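Local coordinates for protein putative pyridoxal phosphate-dependent transferase (Clostridium difficile, PDB 4DQ6) that binds pyridoxal-5'-phosphate and is a putative transferase of the class I and II aminotransferase family, with two copies in the assembly, at residues A[52-57]-A[277-282]; A[77-82]-A[283-288]; A[90-95]-A[249-254]; A[245-250]-A[271-276]. All blocks are in the same frame, centred on the assembly; numbering follows the deposited sequence. Where two conformers were deposited one is given.

Interaction 1: residues A[52-57]-A[277-282]; sequences DSLKNR and SLVATE
Val-279 carries this helix pair: both of its methyls face helix segment 52-57, where Ser-53, one turn before Arg-57, and Arg-57 itself receive them. Its CG1 stands anti to the carbonyl carbon (chi1 -58°), which puts CG2 in the crowded position between backbone N and C and aims it at the Ser-53 carbonyl, Val-279 CG2 to Ser-53 O being 3.6 Å. Val-279 CG1 lies instead against the aliphatic part of Arg-57, 4.1 Å from Arg-57 CD. Arg-57 leaves its helix with CG anti to the backbone N and bends at chi2 (57°), so that its methylenes cross the valine at about a right angle while the guanidinium runs on to Ile-62, whose carbonyl takes a bond from NH2. Ser-53 OG occupies the crowded position and passes 3.6 Å from Ala-280 CA; no hydrogen bond joins the two segments, and the hydroxyl is bonded to Ile-50 O in its own helix. Leu-54 reaches in from the flank, its CD2 tip 4.1 Å from Ala-280 CB. The segment axes come within 8.6 Å and run roughly antiparallel, at 147°. Helix 275-287 thus lies between helix 48-58 on this side and Tyr-72 of helix 70-84, which Leu-278 and Thr-281 touch, while Leu-54 also packs on Tyr-63 of the second subunit.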
loop_
_atom_site.group_PDB
_atom_site.type_symbol
_atom_site.label_atom_id
_atom_site.label_comp_id
_atom_site.label_asym_id
_atom_site.label_seq_id
_atom_site.Cartn_x
_atom_site.Cartn_y
_atom_site.Cartn_z
ATOM N N ASP A 52 -14.922 15.198 6.767
ATOM C CA ASP A 52 -14.374 16.506 7.004
ATOM C C ASP A 52 -12.852 16.455 7.235
ATOM O O ASP A 52 -12.117 17.345 6.835
ATOM C CB ASP A 52 -15.067 17.161 8.160
ATOM C CG ASP A 52 -15.032 18.675 8.040
ATOM O OD1 ASP A 52 -15.654 19.276 7.082
ATOM O OD2 ASP A 52 -14.391 19.276 8.898
ATOM N N SER A 53 -12.352 15.375 7.831
ATOM C CA SER A 53 -10.891 15.203 7.985
ATOM C C SER A 53 -10.221 15.118 6.596
ATOM O O SER A 53 -9.126 15.676 6.345
ATOM C CB SER A 53 -10.512 13.931 8.813
ATOM O OG SER A 53 -10.613 12.625 8.139
ATOM N N LEU A 54 -10.876 14.396 5.706
ATOM C CA LEU A 54 -10.363 14.266 4.337
ATOM C C LEU A 54 -10.418 15.620 3.634
ATOM O O LEU A 54 -9.478 15.954 2.945
ATOM C CB LEU A 54 -11.175 13.243 3.562
ATOM C CG LEU A 54 -11.126 11.800 4.029
ATOM C CD1 LEU A 54 -12.160 10.966 3.233
ATOM C CD2 LEU A 54 -9.710 11.213 3.879
ATOM N N LYS A 55 -11.467 16.434 3.845
ATOM C CA LYS A 55 -11.537 17.726 3.206
ATOM C C LYS A 55 -10.461 18.642 3.697
ATOM O O LYS A 55 -9.801 19.266 2.890
ATOM C CB LYS A 55 -12.906 18.386 3.427
ATOM C CG LYS A 55 -14.023 17.672 2.723
ATOM C CD LYS A 55 -15.302 18.450 3.033
ATOM C CE LYS A 55 -16.543 17.869 2.392
ATOM N NZ LYS A 55 -17.753 18.648 2.807
ATOM N N ASN A 56 -10.218 18.647 5.005
ATOM C CA ASN A 56 -9.193 19.485 5.586
ATOM C C ASN A 56 -7.814 19.110 5.037
ATOM O O ASN A 56 -7.044 19.963 4.649
ATOM C CB ASN A 56 -9.242 19.403 7.112
ATOM C CG ASN A 56 -8.147 20.187 7.759
ATOM O OD1 ASN A 56 -8.273 21.389 7.948
ATOM N ND2 ASN A 56 -7.025 19.514 8.048
ATOM N N ARG A 57 -7.573 17.805 4.941
ATOM C CA ARG A 57 -6.279 17.382 4.409
ATOM C C ARG A 57 -6.132 17.769 2.911
ATOM O O ARG A 57 -5.082 18.155 2.436
ATOM C CB ARG A 57 -6.078 15.889 4.608
ATOM C CG ARG A 57 -4.691 15.339 4.173
ATOM C CD ARG A 57 -3.523 16.014 4.869
ATOM N NE ARG A 57 -2.230 15.580 4.302
ATOM C CZ ARG A 57 -1.746 16.029 3.153
ATOM N NH1 ARG A 57 -2.439 16.964 2.422
ATOM N NH2 ARG A 57 -0.560 15.627 2.728
ATOM N N SER A 277 -5.464 8.113 4.381
ATOM C CA SER A 277 -5.585 7.120 5.393
ATOM C C SER A 277 -5.158 7.618 6.782
ATOM O O SER A 277 -5.786 7.324 7.810
ATOM C CB SER A 277 -4.703 5.914 4.942
ATOM O OG SER A 277 -4.297 5.081 5.930
ATOM N N LEU A 278 -4.062 8.373 6.812
ATOM C CA LEU A 278 -3.541 8.873 8.078
ATOM C C LEU A 278 -4.586 9.675 8.830
ATOM O O LEU A 278 -4.870 9.422 10.018
ATOM C CB LEU A 278 -2.360 9.802 7.868
ATOM C CG LEU A 278 -1.644 10.157 9.156
ATOM C CD1 LEU A 278 -0.617 9.039 9.447
ATOM C CD2 LEU A 278 -0.923 11.500 9.040
ATOM N N VAL A 279 -5.169 10.624 8.132
ATOM C CA VAL A 279 -6.116 11.526 8.814
ATOM C C VAL A 279 -7.462 10.879 9.073
ATOM O O VAL A 279 -8.088 11.144 10.102
ATOM C CB VAL A 279 -6.294 12.898 8.095
ATOM C CG1 VAL A 279 -4.975 13.665 7.949
ATOM C CG2 VAL A 279 -7.077 12.737 6.810
ATOM N N ALA A 280 -7.903 10.001 8.165
ATOM C CA ALA A 280 -9.196 9.310 8.339
ATOM C C ALA A 280 -9.170 8.345 9.508
ATOM O O ALA A 280 -10.179 8.162 10.183
ATOM C CB ALA A 280 -9.657 8.632 7.061
ATOM N N THR A 281 -8.058 7.637 9.701
ATOM C CA THR A 281 -7.992 6.664 10.762
ATOM C C THR A 281 -8.096 7.341 12.133
ATOM O O THR A 281 -8.903 6.988 12.989
ATOM C CB THR A 281 -6.657 5.899 10.647
ATOM O OG1 THR A 281 -6.633 5.150 9.429
ATOM C CG2 THR A 281 -6.470 4.943 11.845
ATOM N N GLU A 282 -7.360 8.438 12.317
ATOM C CA GLU A 282 -7.370 9.136 13.580
ATOM C C GLU A 282 -8.741 9.782 13.809
ATOM O O GLU A 282 -9.297 9.712 14.900
ATOM C CB GLU A 282 -6.308 10.191 13.559
ATOM C CG GLU A 282 -6.276 10.996 14.828
ATOM C CD GLU A 282 -5.067 11.891 14.977
ATOM O OE1 GLU A 282 -3.947 11.545 14.528
ATOM O OE2 GLU A 282 -5.251 12.942 15.626
#

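Interaction 2: residues A[77-82]-A[283-288]; sequences VNWLYR and ASYNNG
Trp-79 sets CG anti to its backbone N (chi1 -171°) and Tyr-285 sets CG anti to its carbonyl carbon, and these two torsions swing the rings together between the helices. Tyr-285 CD1 sits over one face of the indole, 3.3 Å from Trp-79 CD2, with CE1 beside it above the pyrrole part; the planes are inclined at 35°, an oblique pairing. Trp-79 CB in turn lies over a face of the phenol as a CH-pi contact, 4.3 Å from the Tyr-285 ring centroid. The polar tips are held elsewhere: Trp-79 NE1 by Asp-208, Tyr-285 OH by Tyr-249 OH. Bends at chi2 and chi3 fold Arg-82 back across the gap, where Arg-82 NH2 gives a nearly straight bond of 2.9 Å to Tyr-285 O, in the guanidinium plane and almost along the C=O axis. NH2 also forms a salt bridge with Glu-289, which fixes the group further. Two waters donate to Asn-286 OD1, one accepting from Asn-78 ND2 and the other from Arg-82 NH1, bridging the two helices. The axes of segments 77-82 and 283-287 cross at 43°, joining helix 70-84 to the C-terminal end of helix 275-287, beside Phe-240 of helix 237-240 and with Leu-80 packing on Tyr-249 of strand 248-251.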
loop_
_atom_site.group_PDB
_atom_site.type_symbol
_atom_site.label_atom_id
_atom_site.label_comp_id
_atom_site.label_asym_id
_atom_site.label_seq_id
_atom_site.Cartn_x
_atom_site.Cartn_y
_atom_site.Cartn_z
ATOM N N VAL A 77 -4.674 3.258 20.440
ATOM C CA VAL A 77 -4.542 2.796 21.822
ATOM C C VAL A 77 -5.789 3.177 22.609
ATOM O O VAL A 77 -6.342 2.394 23.343
ATOM C CB VAL A 77 -3.279 3.391 22.506
ATOM C CG1 VAL A 77 -3.278 3.107 24.012
ATOM C CG2 VAL A 77 -2.020 2.852 21.818
ATOM N N ASN A 78 -6.248 4.416 22.443
ATOM C CA ASN A 78 -7.429 4.878 23.167
ATOM C C ASN A 78 -8.694 4.188 22.778
ATOM O O ASN A 78 -9.500 3.854 23.619
ATOM C CB ASN A 78 -7.550 6.397 23.002
ATOM C CG ASN A 78 -6.412 7.122 23.699
ATOM O OD1 ASN A 78 -5.748 6.546 24.616
ATOM N ND2 ASN A 78 -6.138 8.362 23.289
ATOM N N TRP A 79 -8.879 3.927 21.486
ATOM C CA TRP A 79 -10.009 3.066 21.036
ATOM C C TRP A 79 -10.030 1.706 21.660
ATOM O O TRP A 79 -11.028 1.234 22.176
ATOM C CB TRP A 79 -9.915 2.919 19.527
ATOM C CG TRP A 79 -11.110 2.251 18.928
ATOM C CD1 TRP A 79 -11.210 0.953 18.434
ATOM C CD2 TRP A 79 -12.385 2.884 18.581
ATOM N NE1 TRP A 79 -12.450 0.736 17.909
ATOM C CE2 TRP A 79 -13.192 1.883 17.943
ATOM C CE3 TRP A 79 -12.934 4.159 18.780
ATOM C CZ2 TRP A 79 -14.498 2.151 17.505
ATOM C CZ3 TRP A 79 -14.202 4.426 18.294
ATOM C CH2 TRP A 79 -14.982 3.422 17.704
ATOM N N LEU A 80 -8.901 1.011 21.629
ATOM C CA LEU A 80 -8.901 -0.339 22.118
ATOM C C LEU A 80 -9.204 -0.373 23.628
ATOM O O LEU A 80 -9.851 -1.314 24.105
ATOM C CB LEU A 80 -7.550 -1.000 21.846
ATOM C CG LEU A 80 -7.174 -1.244 20.386
ATOM C CD1 LEU A 80 -5.829 -1.989 20.201
ATOM C CD2 LEU A 80 -8.262 -1.841 19.576
ATOM N N TYR A 81 -8.707 0.597 24.383
ATOM C CA TYR A 81 -9.110 0.650 25.773
ATOM C C TYR A 81 -10.586 1.009 25.996
ATOM O O TYR A 81 -11.268 0.322 26.731
ATOM C CB TYR A 81 -8.211 1.566 26.627
ATOM C CG TYR A 81 -8.570 1.400 28.076
ATOM C CD1 TYR A 81 -8.211 0.262 28.763
ATOM C CD2 TYR A 81 -9.336 2.337 28.724
ATOM C CE1 TYR A 81 -8.579 0.077 30.075
ATOM C CE2 TYR A 81 -9.705 2.162 30.035
ATOM C CZ TYR A 81 -9.323 1.035 30.700
ATOM O OH TYR A 81 -9.712 0.865 31.997
ATOM N N ARG A 82 -11.068 2.044 25.316
ATOM C CA ARG A 82 -12.440 2.537 25.522
ATOM C C ARG A 82 -13.461 1.494 25.141
ATOM O O ARG A 82 -14.450 1.295 25.814
ATOM C CB ARG A 82 -12.783 3.667 24.549
ATOM C CG ARG A 82 -11.969 4.926 24.571
ATOM C CD ARG A 82 -12.902 6.108 24.391
ATOM N NE ARG A 82 -13.478 6.339 23.064
ATOM C CZ ARG A 82 -12.790 6.599 21.957
ATOM N NH1 ARG A 82 -11.476 6.566 21.957
ATOM N NH2 ARG A 82 -13.425 6.860 20.843
ATOM N N ALA A 283 -9.320 10.325 12.736
ATOM C CA ALA A 283 -10.646 10.923 12.850
ATOM C C ALA A 283 -11.742 9.898 13.193
ATOM O O ALA A 283 -12.638 10.208 13.952
ATOM C CB ALA A 283 -11.024 11.653 11.558
ATOM N N SER A 284 -11.686 8.734 12.538
ATOM C CA SER A 284 -12.672 7.678 12.783
ATOM C C SER A 284 -12.638 7.245 14.252
ATOM O O SER A 284 -13.693 7.156 14.921
ATOM C CB SER A 284 -12.475 6.486 11.842
ATOM O OG SER A 284 -11.346 5.679 12.105
ATOM N N TYR A 285 -11.455 7.023 14.799
ATOM C CA TYR A 285 -11.397 6.507 16.163
ATOM C C TYR A 285 -11.671 7.606 17.186
ATOM O O TYR A 285 -12.400 7.388 18.168
ATOM C CB TYR A 285 -10.072 5.817 16.426
ATOM C CG TYR A 285 -9.930 4.445 15.781
ATOM C CD1 TYR A 285 -10.990 3.571 15.712
ATOM C CD2 TYR A 285 -8.724 4.046 15.296
ATOM C CE1 TYR A 285 -10.871 2.345 15.140
ATOM C CE2 TYR A 285 -8.586 2.765 14.758
ATOM C CZ TYR A 285 -9.629 1.926 14.761
ATOM O OH TYR A 285 -9.469 0.679 14.185
ATOM N N ASN A 286 -11.147 8.792 16.934
ATOM C CA ASN A 286 -11.359 9.891 17.864
ATOM C C ASN A 286 -12.773 10.463 17.848
ATOM O O ASN A 286 -13.270 10.842 18.915
ATOM C CB ASN A 286 -10.370 11.035 17.692
ATOM C CG ASN A 286 -8.965 10.685 18.211
ATOM O OD1 ASN A 286 -8.805 9.763 18.963
ATOM N ND2 ASN A 286 -7.984 11.486 17.850
ATOM N N ASN A 287 -13.423 10.489 16.686
ATOM C CA ASN A 287 -14.731 11.216 16.551
ATOM C C ASN A 287 -15.869 10.362 16.048
ATOM O O ASN A 287 -16.991 10.803 16.045
ATOM C CB ASN A 287 -14.547 12.355 15.601
ATOM C CG ASN A 287 -13.570 13.350 16.116
ATOM O OD1 ASN A 287 -12.533 13.606 15.473
ATOM N ND2 ASN A 287 -13.792 13.810 17.309
ATOM N N GLY A 288 -15.604 9.144 15.609
ATOM C CA GLY A 288 -16.596 8.315 14.916
ATOM C C GLY A 288 -17.506 7.462 15.763
ATOM O O GLY A 288 -18.373 6.771 15.218
HETATM O O HOH W 1 -6.986 9.807 21.108
HETATM O O HOH W 2 -9.548 7.193 19.909
#

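Interaction 3: residues A[90-95]-A[249-254]; sequences SEWLIY and YVVLPD
Trp-92 holds one end of this strand pair, and its side chain can be followed outward over segment 249-254. Trp-92 CB lies 3.7 Å from Leu-252 O; CG, anti to the carbonyl carbon (chi1 -59°), starts an indole that lies across Pro-253. Pro-253 CA stands over the five-membered ring of Trp-92, 3.7 Å from its centroid and only 8° off the normal, a well-centred CH-pi contact. Farther along, CE3 meets Pro-253 CG, with Val-251 CG1 at the ring edge, and the outer CZ3 and CH2 end over the proline CB. Trp-92 O accepts from Leu-252 N on an in-plane lone pair, 2.9 Å away. Ile-94 and Val-250 then exchange two bonds as the hydrogen-bonded pair, Ile-94 N to Val-250 O and Val-250 N to Ile-94 O. Leu-93 CD2 lies 3.6 Å from Tyr-249 CD2 and also touches Val-251 CG2, the three side chains pointing the same way; Leu-93 and Tyr-249 touch helix 70-84, and Val-251 meets Trp-86. On the face of Ile-94 and Val-250, which pack against helix 255-267, Ile-94 CD1 meets Leu-252 CD1 at 3.6 Å. Strand 93-96 is the outermost strand of the seven-stranded mixed sheet, and strand 248-251 runs antiparallel both to it and to 230-234. An antiparallel strand within an otherwise parallel sheet, with helices on both faces, marks the large domain of the fold type I pyridoxal-phosphate enzymes.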
loop_
_atom_site.group_PDB
_atom_site.type_symbol
_atom_site.label_atom_id
_atom_site.label_comp_id
_atom_site.label_asym_id
_atom_site.label_seq_id
_atom_site.Cartn_x
_atom_site.Cartn_y
_atom_site.Cartn_z
ATOM N N SER A 90 1.506 1.793 22.554
ATOM C CA SER A 90 1.686 2.315 21.195
ATOM C C SER A 90 2.894 1.683 20.523
ATOM O O SER A 90 2.909 1.458 19.320
ATOM C CB SER A 90 1.841 3.827 21.193
ATOM O OG SER A 90 2.946 4.273 21.986
ATOM N N GLU A 91 3.886 1.315 21.334
ATOM C CA GLU A 91 5.088 0.664 20.811
ATOM C C GLU A 91 4.853 -0.712 20.199
ATOM O O GLU A 91 5.727 -1.211 19.512
ATOM C CB GLU A 91 6.142 0.513 21.928
ATOM C CG GLU A 91 6.692 1.843 22.419
ATOM C CD GLU A 91 5.913 2.518 23.528
ATOM O OE1 GLU A 91 4.785 2.124 23.911
ATOM O OE2 GLU A 91 6.505 3.516 24.062
ATOM N N TRP A 92 3.714 -1.325 20.471
ATOM C CA TRP A 92 3.372 -2.607 19.902
ATOM C C TRP A 92 2.807 -2.547 18.514
ATOM O O TRP A 92 2.620 -3.625 17.881
ATOM C CB TRP A 92 2.391 -3.315 20.761
ATOM C CG TRP A 92 2.823 -3.589 22.173
ATOM C CD1 TRP A 92 4.084 -3.474 22.700
ATOM C CD2 TRP A 92 1.977 -4.085 23.252
ATOM N NE1 TRP A 92 4.097 -3.866 24.018
ATOM C CE2 TRP A 92 2.856 -4.244 24.411
ATOM C CE3 TRP A 92 0.642 -4.462 23.359
ATOM C CZ2 TRP A 92 2.359 -4.713 25.654
ATOM C CZ3 TRP A 92 0.173 -4.936 24.605
ATOM C CH2 TRP A 92 1.011 -5.047 25.707
ATOM N N LEU A 93 2.523 -1.347 17.960
ATOM C CA LEU A 93 1.760 -1.229 16.742
ATOM C C LEU A 93 2.626 -1.117 15.518
ATOM O O LEU A 93 3.539 -0.305 15.488
ATOM C CB LEU A 93 0.858 0.008 16.814
ATOM C CG LEU A 93 -0.306 -0.046 17.785
ATOM C CD1 LEU A 93 -0.923 1.315 18.124
ATOM C CD2 LEU A 93 -1.331 -1.045 17.268
ATOM N N ILE A 94 2.280 -1.927 14.497
ATOM C CA ILE A 94 2.850 -1.800 13.157
ATOM C C ILE A 94 1.745 -1.483 12.138
ATOM O O ILE A 94 0.692 -2.132 12.133
ATOM C CB ILE A 94 3.635 -3.069 12.716
ATOM C CG1 ILE A 94 4.815 -3.169 13.656
ATOM C CG2 ILE A 94 4.045 -3.010 11.243
ATOM C CD1 ILE A 94 5.701 -4.356 13.302
ATOM N N TYR A 95 1.996 -0.467 11.289
ATOM C CA TYR A 95 1.109 -0.125 10.164
ATOM C C TYR A 95 1.158 -1.220 9.102
ATOM O O TYR A 95 2.253 -1.675 8.739
ATOM C CB TYR A 95 1.603 1.168 9.516
ATOM C CG TYR A 95 1.039 1.409 8.135
ATOM C CD1 TYR A 95 -0.290 1.888 7.958
ATOM C CD2 TYR A 95 1.776 1.144 6.994
ATOM C CE1 TYR A 95 -0.836 2.029 6.699
ATOM C CE2 TYR A 95 1.214 1.277 5.727
ATOM C CZ TYR A 95 -0.072 1.726 5.578
ATOM O OH TYR A 95 -0.607 1.884 4.290
ATOM N N TYR A 249 -3.611 -2.146 11.238
ATOM C CA TYR A 249 -2.519 -2.221 12.194
ATOM C C TYR A 249 -2.422 -3.628 12.762
ATOM O O TYR A 249 -3.403 -4.368 12.762
ATOM C CB TYR A 249 -2.632 -1.137 13.285
ATOM C CG TYR A 249 -3.948 -1.122 14.015
ATOM C CD1 TYR A 249 -5.000 -0.339 13.512
ATOM C CD2 TYR A 249 -4.183 -1.853 15.202
ATOM C CE1 TYR A 249 -6.214 -0.258 14.135
ATOM C CE2 TYR A 249 -5.434 -1.761 15.836
ATOM C CZ TYR A 249 -6.440 -0.986 15.271
ATOM O OH TYR A 249 -7.658 -0.927 15.921
ATOM N N VAL A 250 -1.223 -3.961 13.246
ATOM C CA VAL A 250 -0.939 -5.178 13.913
ATOM C C VAL A 250 -0.453 -4.838 15.298
ATOM O O VAL A 250 0.369 -3.920 15.485
ATOM C CB VAL A 250 0.145 -5.882 13.093
ATOM C CG1 VAL A 250 0.273 -7.331 13.586
ATOM C CG2 VAL A 250 -0.153 -5.925 11.609
ATOM N N VAL A 251 -0.852 -5.672 16.254
ATOM C CA VAL A 251 -0.491 -5.458 17.650
ATOM C C VAL A 251 0.455 -6.617 17.994
ATOM O O VAL A 251 0.005 -7.813 18.049
ATOM C CB VAL A 251 -1.676 -5.460 18.622
ATOM C CG1 VAL A 251 -1.161 -5.235 20.032
ATOM C CG2 VAL A 251 -2.710 -4.412 18.188
ATOM N N LEU A 252 1.722 -6.310 18.294
ATOM C CA LEU A 252 2.716 -7.370 18.590
ATOM C C LEU A 252 3.392 -7.060 19.955
ATOM O O LEU A 252 4.363 -6.328 20.045
ATOM C CB LEU A 252 3.709 -7.473 17.453
ATOM C CG LEU A 252 3.214 -7.520 16.035
ATOM C CD1 LEU A 252 3.300 -6.125 15.382
ATOM C CD2 LEU A 252 4.004 -8.548 15.245
ATOM N N PRO A 253 2.843 -7.657 21.021
ATOM C CA PRO A 253 3.384 -7.437 22.378
ATOM C C PRO A 253 4.759 -8.049 22.607
ATOM O O PRO A 253 5.438 -7.646 23.540
ATOM C CB PRO A 253 2.326 -8.096 23.280
ATOM C CG PRO A 253 1.082 -8.103 22.460
ATOM C CD PRO A 253 1.567 -8.395 21.068
ATOM N N ASP A 254 5.150 -9.018 21.802
ATOM C CA ASP A 254 6.483 -9.619 21.919
ATOM C C ASP A 254 7.446 -8.879 20.995
ATOM O O ASP A 254 7.262 -8.824 19.782
ATOM C CB ASP A 254 6.392 -11.113 21.614
ATOM C CG ASP A 254 7.724 -11.824 21.770
ATOM O OD1 ASP A 254 8.759 -11.276 21.437
ATOM O OD2 ASP A 254 7.749 -12.967 22.248
#

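Interaction 4: residues A[245-250]-A[271-276]; sequences LQSSYV and KRNNCF
The carboxamide of Asn-274 makes the one direct hydrogen bond between the segments: Asn-274 ND2 donates to Leu-245 O at 2.7 Å, in the carbonyl plane and close to the plane of the amide itself. A water that accepts from Asn-274 ND2, 3.0 Å away, donates in turn to Gln-246 OE1. Another water accepts from Asn-274 N and donates to Gln-246 O, at 2.7 Å, so direct and water-mediated bonds tie its backbone N and its side-chain amide to the loop. CG of Asn-274 takes the crowded position between backbone N and C (chi1 71°), which turns OD1 back onto its own chain. There it serves as the N-cap of helix 275-287, accepting a weak bond from Phe-276 N, 2.9 Å from Asn-274 OD1, and a further one from Ser-277 N; the same amide thus starts a helix with its oxygen and grips the loop before strand 248-251 with its nitrogen. The Gln-246 carbonyl also accepts from Ser-277 OG. Leu-245 CD1 lies near Phe-276 O and also packs on Ala-280 CB. In the next shell, Arg-68 bonds to Asn-273 OD1 and Lys-271 O, while Asn-273 ND2 is held by Ser-277 and Tyr-72. Across the dimer interface Gln-246 NE2 bonds to Arg-272 O of the second subunit, and the Phe-276 ring meets Phe-276 of that subunit.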
loop_
_atom_site.group_PDB
_atom_site.type_symbol
_atom_site.label_atom_id
_atom_site.label_comp_id
_atom_site.label_asym_id
_atom_site.label_seq_id
_atom_site.Cartn_x
_atom_site.Cartn_y
_atom_site.Cartn_z
ATOM N N LEU A 245 -9.347 3.580 1.562
ATOM C CA LEU A 245 -8.245 4.413 2.041
ATOM C C LEU A 245 -7.032 3.593 2.446
ATOM O O LEU A 245 -5.948 4.136 2.459
ATOM C CB LEU A 245 -8.674 5.352 3.177
ATOM C CG LEU A 245 -9.907 6.202 2.888
ATOM C CD1 LEU A 245 -10.235 7.175 4.022
ATOM C CD2 LEU A 245 -9.669 6.976 1.614
ATOM N N GLN A 246 -7.207 2.292 2.724
ATOM C CA GLN A 246 -6.126 1.327 3.074
ATOM C C GLN A 246 -5.384 1.688 4.356
ATOM O O GLN A 246 -4.569 2.662 4.423
ATOM C CB GLN A 246 -5.162 1.160 1.905
ATOM C CG GLN A 246 -5.893 0.887 0.622
ATOM C CD GLN A 246 -5.008 0.645 -0.586
ATOM O OE1 GLN A 246 -3.904 1.193 -0.704
ATOM N NE2 GLN A 246 -5.516 -0.143 -1.510
ATOM N N SER A 247 -5.868 1.149 5.425
ATOM C CA SER A 247 -5.232 1.353 6.720
ATOM C C SER A 247 -5.535 0.185 7.580
ATOM O O SER A 247 -6.693 -0.193 7.727
ATOM C CB SER A 247 -5.872 2.586 7.370
ATOM O OG SER A 247 -5.474 2.808 8.738
ATOM N N SER A 248 -4.515 -0.393 8.240
ATOM C CA SER A 248 -4.750 -1.405 9.230
ATOM C C SER A 248 -3.531 -1.386 10.162
ATOM O O SER A 248 -2.544 -0.674 9.942
ATOM C CB SER A 248 -4.954 -2.751 8.613
ATOM O OG SER A 248 -3.738 -3.275 8.153
ATOM N N TYR A 249 -3.611 -2.146 11.238
ATOM C CA TYR A 249 -2.519 -2.221 12.194
ATOM C C TYR A 249 -2.422 -3.628 12.762
ATOM O O TYR A 249 -3.403 -4.368 12.762
ATOM C CB TYR A 249 -2.632 -1.137 13.285
ATOM C CG TYR A 249 -3.948 -1.122 14.015
ATOM C CD1 TYR A 249 -5.000 -0.339 13.512
ATOM C CD2 TYR A 249 -4.183 -1.853 15.202
ATOM C CE1 TYR A 249 -6.214 -0.258 14.135
ATOM C CE2 TYR A 249 -5.434 -1.761 15.836
ATOM C CZ TYR A 249 -6.440 -0.986 15.271
ATOM O OH TYR A 249 -7.658 -0.927 15.921
ATOM N N VAL A 250 -1.223 -3.961 13.246
ATOM C CA VAL A 250 -0.939 -5.178 13.913
ATOM C C VAL A 250 -0.453 -4.838 15.298
ATOM O O VAL A 250 0.369 -3.920 15.485
ATOM C CB VAL A 250 0.145 -5.882 13.093
ATOM C CG1 VAL A 250 0.273 -7.331 13.586
ATOM C CG2 VAL A 250 -0.153 -5.925 11.609
ATOM N N LYS A 271 5.880 1.201 4.510
ATOM C CA LYS A 271 6.083 1.762 5.826
ATOM C C LYS A 271 5.136 2.897 6.132
ATOM O O LYS A 271 4.785 3.069 7.284
ATOM C CB LYS A 271 7.491 2.310 6.002
ATOM C CG LYS A 271 8.554 1.289 5.714
ATOM C CD LYS A 271 8.572 0.115 6.704
ATOM C CE LYS A 271 9.393 0.332 7.935
ATOM N NZ LYS A 271 9.480 -0.930 8.757
ATOM N N ARG A 272 4.761 3.684 5.108
ATOM C CA ARG A 272 3.978 4.916 5.367
ATOM C C ARG A 272 2.507 4.764 5.032
ATOM O O ARG A 272 2.145 4.141 4.025
ATOM C CB ARG A 272 4.553 6.097 4.550
ATOM C CG ARG A 272 5.993 6.449 4.790
ATOM C CD ARG A 272 6.438 7.746 4.136
ATOM N NE ARG A 272 7.800 8.045 4.509
ATOM C CZ ARG A 272 8.183 8.582 5.666
ATOM N NH1 ARG A 272 7.312 8.927 6.602
ATOM N NH2 ARG A 272 9.468 8.742 5.892
ATOM N N ASN A 273 1.635 5.436 5.815
ATOM C CA ASN A 273 0.244 5.650 5.437
ATOM C C ASN A 273 0.245 6.582 4.232
ATOM O O ASN A 273 1.131 7.430 4.106
ATOM C CB ASN A 273 -0.528 6.382 6.541
ATOM C CG ASN A 273 -0.841 5.518 7.749
ATOM O OD1 ASN A 273 0.045 5.199 8.543
ATOM N ND2 ASN A 273 -2.105 5.151 7.898
ATOM N N ASN A 274 -0.733 6.419 3.346
ATOM C CA ASN A 274 -1.028 7.512 2.391
ATOM C C ASN A 274 -1.643 8.647 3.189
ATOM O O ASN A 274 -2.082 8.514 4.305
ATOM C CB ASN A 274 -1.884 7.053 1.197
ATOM C CG ASN A 274 -3.327 6.756 1.583
ATOM O OD1 ASN A 274 -4.045 7.704 1.931
ATOM N ND2 ASN A 274 -3.775 5.495 1.492
ATOM N N CYS A 275 -1.591 9.809 2.605
ATOM C CA CYS A 275 -1.912 10.989 3.398
ATOM C C CYS A 275 -3.347 10.993 3.870
ATOM O O CYS A 275 -3.657 11.664 4.875
ATOM C CB CYS A 275 -1.583 12.249 2.645
ATOM S SG CYS A 275 -2.347 12.481 1.065
ATOM N N PHE A 276 -4.222 10.338 3.128
ATOM C CA PHE A 276 -5.647 10.359 3.469
ATOM C C PHE A 276 -6.000 9.309 4.520
ATOM O O PHE A 276 -6.793 9.541 5.419
ATOM C CB PHE A 276 -6.499 10.293 2.221
ATOM C CG PHE A 276 -6.439 11.543 1.393
ATOM C CD1 PHE A 276 -6.926 12.740 1.929
ATOM C CD2 PHE A 276 -5.939 11.601 0.081
ATOM C CE1 PHE A 276 -6.927 13.922 1.206
ATOM C CE2 PHE A 276 -5.894 12.819 -0.649
ATOM C CZ PHE A 276 -6.436 13.990 -0.064
HETATM O O HOH W 3 -2.291 3.870 3.761
HETATM O O HOH W 4 -2.341 3.435 -0.161
#

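Helix 275-287 runs through three of the contacts: its start is capped in interaction 4, its middle meets helix 48-58 in interaction 1, and its end meets helix 70-84 in interaction 2. The centres of interactions 1 and 4 lie about 11 Å apart, and the two join through Thr-281 OG1 and Ser-247 OG, 2.7 Å apart; interactions 1 and 2 touch where Ser-53 packs on Ala-283. Strand 248-251 links interactions 3 and 4, which share Tyr-249 and Val-250, and Tyr-249 OH reaches Tyr-285 OH of interaction 2 at 3.0 Å. The side chains of Gln-246, Val-250 and Tyr-285 each lie about 8 to 11 Å from a bound pyridoxal-5'-phosphate.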